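Long-range contact in bifunctional protein PutA (Bdellovibrio bacteriovorus, PDB 5UR2), which probably oxidises proline to glutamate in two steps, through a flavin-dependent proline dehydrogenase and an NAD-dependent glutamate semialdehyde dehydrogenase on one chain: residues L150-A155 with L202-K207. Residues are numbered along the deposited sequence; the frame is centred on the assembly and turned at random.
Sequences LSEKEA and LYSQIK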
loop_
_atom_site.group_PDB
_atom_site.type_symbol
_atom_site.label_atom_id
_atom_site.label_comp_id
_atom_site.label_asym_id
_atom_site.label_seq_id
_atom_site.Cartn_x
_atom_site.Cartn_y
_atom_site.Cartn_z
ATOM N N LEU B 150 -28.650 -30.986 14.450
ATOM C CA LEU B 150 -28.983 -29.609 14.117
ATOM C C LEU B 150 -30.446 -29.268 14.359
ATOM O O LEU B 150 -30.787 -28.082 14.424
ATOM C CB LEU B 150 -28.644 -29.325 12.648
ATOM C CG LEU B 150 -27.155 -29.375 12.310
ATOM C CD1 LEU B 150 -26.910 -29.059 10.853
ATOM C CD2 LEU B 150 -26.400 -28.400 13.181
ATOM N N SER B 151 -31.322 -30.265 14.464
ATOM C CA SER B 151 -32.746 -30.022 14.617
ATOM C C SER B 151 -33.306 -30.862 15.758
ATOM O O SER B 151 -32.706 -31.858 16.181
ATOM C CB SER B 151 -33.490 -30.347 13.326
ATOM O OG SER B 151 -33.455 -31.750 13.129
ATOM N N GLU B 152 -34.497 -30.479 16.229
ATOM C CA GLU B 152 -35.135 -31.269 17.279
ATOM C C GLU B 152 -35.614 -32.627 16.766
ATOM O O GLU B 152 -35.634 -33.597 17.536
ATOM C CB GLU B 152 -36.277 -30.487 17.914
ATOM C CG GLU B 152 -35.745 -29.438 18.886
ATOM C CD GLU B 152 -34.731 -30.005 19.869
ATOM O OE1 GLU B 152 -35.142 -30.750 20.778
ATOM O OE2 GLU B 152 -33.518 -29.706 19.736
ATOM N N LYS B 153 -35.974 -32.735 15.481
ATOM C CA LYS B 153 -36.259 -34.055 14.926
ATOM C C LYS B 153 -35.048 -34.978 15.041
ATOM O O LYS B 153 -35.173 -36.142 15.438
ATOM C CB LYS B 153 -36.681 -33.960 13.461
ATOM C CG LYS B 153 -36.955 -35.354 12.863
ATOM C CD LYS B 153 -37.499 -35.310 11.458
ATOM C CE LYS B 153 -37.478 -36.715 10.856
ATOM N NZ LYS B 153 -37.531 -36.695 9.361
ATOM N N GLU B 154 -33.862 -34.473 14.691
ATOM C CA GLU B 154 -32.654 -35.292 14.783
ATOM C C GLU B 154 -32.326 -35.641 16.235
ATOM O O GLU B 154 -31.930 -36.777 16.535
ATOM C CB GLU B 154 -31.488 -34.560 14.110
ATOM C CG GLU B 154 -31.564 -34.557 12.574
ATOM C CD GLU B 154 -30.775 -33.409 11.934
ATOM O OE1 GLU B 154 -30.134 -32.624 12.673
ATOM O OE2 GLU B 154 -30.811 -33.287 10.689
ATOM N N ALA B 155 -32.511 -34.685 17.148
ATOM C CA ALA B 155 -32.305 -34.967 18.566
ATOM C C ALA B 155 -33.241 -36.067 19.034
ATOM O O ALA B 155 -32.823 -36.998 19.733
ATOM C CB ALA B 155 -32.515 -33.702 19.399
ATOM N N LEU B 202 -28.332 -34.979 21.877
ATOM C CA LEU B 202 -29.678 -35.061 22.423
ATOM C C LEU B 202 -30.444 -33.747 22.393
ATOM O O LEU B 202 -31.626 -33.741 22.743
ATOM C CB LEU B 202 -29.636 -35.556 23.864
ATOM C CG LEU B 202 -29.179 -36.996 23.964
ATOM C CD1 LEU B 202 -28.825 -37.338 25.397
ATOM C CD2 LEU B 202 -30.313 -37.846 23.466
ATOM N N TYR B 203 -29.819 -32.643 22.002
ATOM C CA TYR B 203 -30.506 -31.355 22.012
ATOM C C TYR B 203 -29.800 -30.427 21.036
ATOM O O TYR B 203 -28.575 -30.298 21.098
ATOM C CB TYR B 203 -30.513 -30.752 23.426
ATOM C CG TYR B 203 -31.164 -29.371 23.559
ATOM C CD1 TYR B 203 -32.384 -29.084 22.957
ATOM C CD2 TYR B 203 -30.556 -28.362 24.311
ATOM C CE1 TYR B 203 -32.981 -27.825 23.098
ATOM C CE2 TYR B 203 -31.145 -27.103 24.459
ATOM C CZ TYR B 203 -32.353 -26.844 23.844
ATOM O OH TYR B 203 -32.929 -25.608 23.982
ATOM N N SER B 204 -30.566 -29.755 20.170
ATOM C CA SER B 204 -29.965 -28.976 19.093
ATOM C C SER B 204 -29.779 -27.496 19.416
ATOM O O SER B 204 -29.145 -26.789 18.622
ATOM C CB SER B 204 -30.814 -29.079 17.819
ATOM O OG SER B 204 -31.964 -28.248 17.916
ATOM N N GLN B 205 -30.327 -26.995 20.527
ATOM C CA GLN B 205 -30.293 -25.562 20.811
ATOM C C GLN B 205 -29.587 -25.234 22.127
ATOM O O GLN B 205 -30.045 -24.395 22.910
ATOM C CB GLN B 205 -31.702 -24.975 20.800
ATOM C CG GLN B 205 -32.465 -25.226 19.497
ATOM C CD GLN B 205 -31.750 -24.691 18.252
ATOM O OE1 GLN B 205 -31.343 -23.526 18.187
ATOM N NE2 GLN B 205 -31.618 -25.545 17.249
ATOM N N ILE B 206 -28.447 -25.864 22.389
ATOM C CA ILE B 206 -27.676 -25.489 23.570
ATOM C C ILE B 206 -27.225 -24.042 23.450
ATOM O O ILE B 206 -26.690 -23.622 22.416
ATOM C CB ILE B 206 -26.490 -26.441 23.757
ATOM C CG1 ILE B 206 -27.010 -27.843 24.084
ATOM C CG2 ILE B 206 -25.554 -25.911 24.840
ATOM C CD1 ILE B 206 -25.923 -28.908 24.058
ATOM N N LYS B 207 -27.418 -23.272 24.515
ATOM C CA LYS B 207 -27.083 -21.854 24.491
ATOM C C LYS B 207 -26.480 -21.493 25.839
ATOM O O LYS B 207 -27.185 -21.451 26.852
ATOM C CB LYS B 207 -28.321 -21.009 24.186
ATOM C CG LYS B 207 -28.072 -19.522 24.189
ATOM C CD LYS B 207 -27.101 -19.085 23.079
ATOM C CE LYS B 207 -27.003 -17.557 23.068
ATOM N NZ LYS B 207 -26.110 -17.031 22.034
#
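E152 reaches across from the first turn of helix 152-173 and grips S204 with one carboxylate oxygen. OE2 of E152 accepts from S204 N at 3.0 Å, nearly along its own C-O axis, and from S204 OG at 2.8 Å through its anti lone pair. A chi1 of 77° sets S204 OG between its own backbone N and carbonyl carbon, turned to that oxygen. The hydroxyl also accepts from Q205 NE2, 2.8 Å from S204 OG. A bend at chi2 (-49°) places E152 CD near S204 OG and Y203 CD1, and the carboxylate stands at 73° to the Y203 ring: OE1 lies in plane at the ring edge, while OE2 comes within 3.5 Å of Y203 CD1. Q205 N lies over one face of the ring. OE1 also forms a salt bridge with R221 of helix 211-232, whose guanidinium donates to L202 O. This is the proline dehydrogenase TIM barrel at the C-terminal ends of its strands, where the start of helix 152-173, following strand 138-144, meets the loop after strand 194-197. A capping box starts the helix: E154 N donates to S151 OG, and S151 N returns a weak bond to E154 OE1, which also accepts from L150 N at 2.8 Å. One turn on from E152, A155 CB sits 3.5 Å from L202 O; S204 CB rests 3.5 Å from L150 C. R799 of helix 790-806, in the aldehyde dehydrogenase region, salt-bridges E154 OE2.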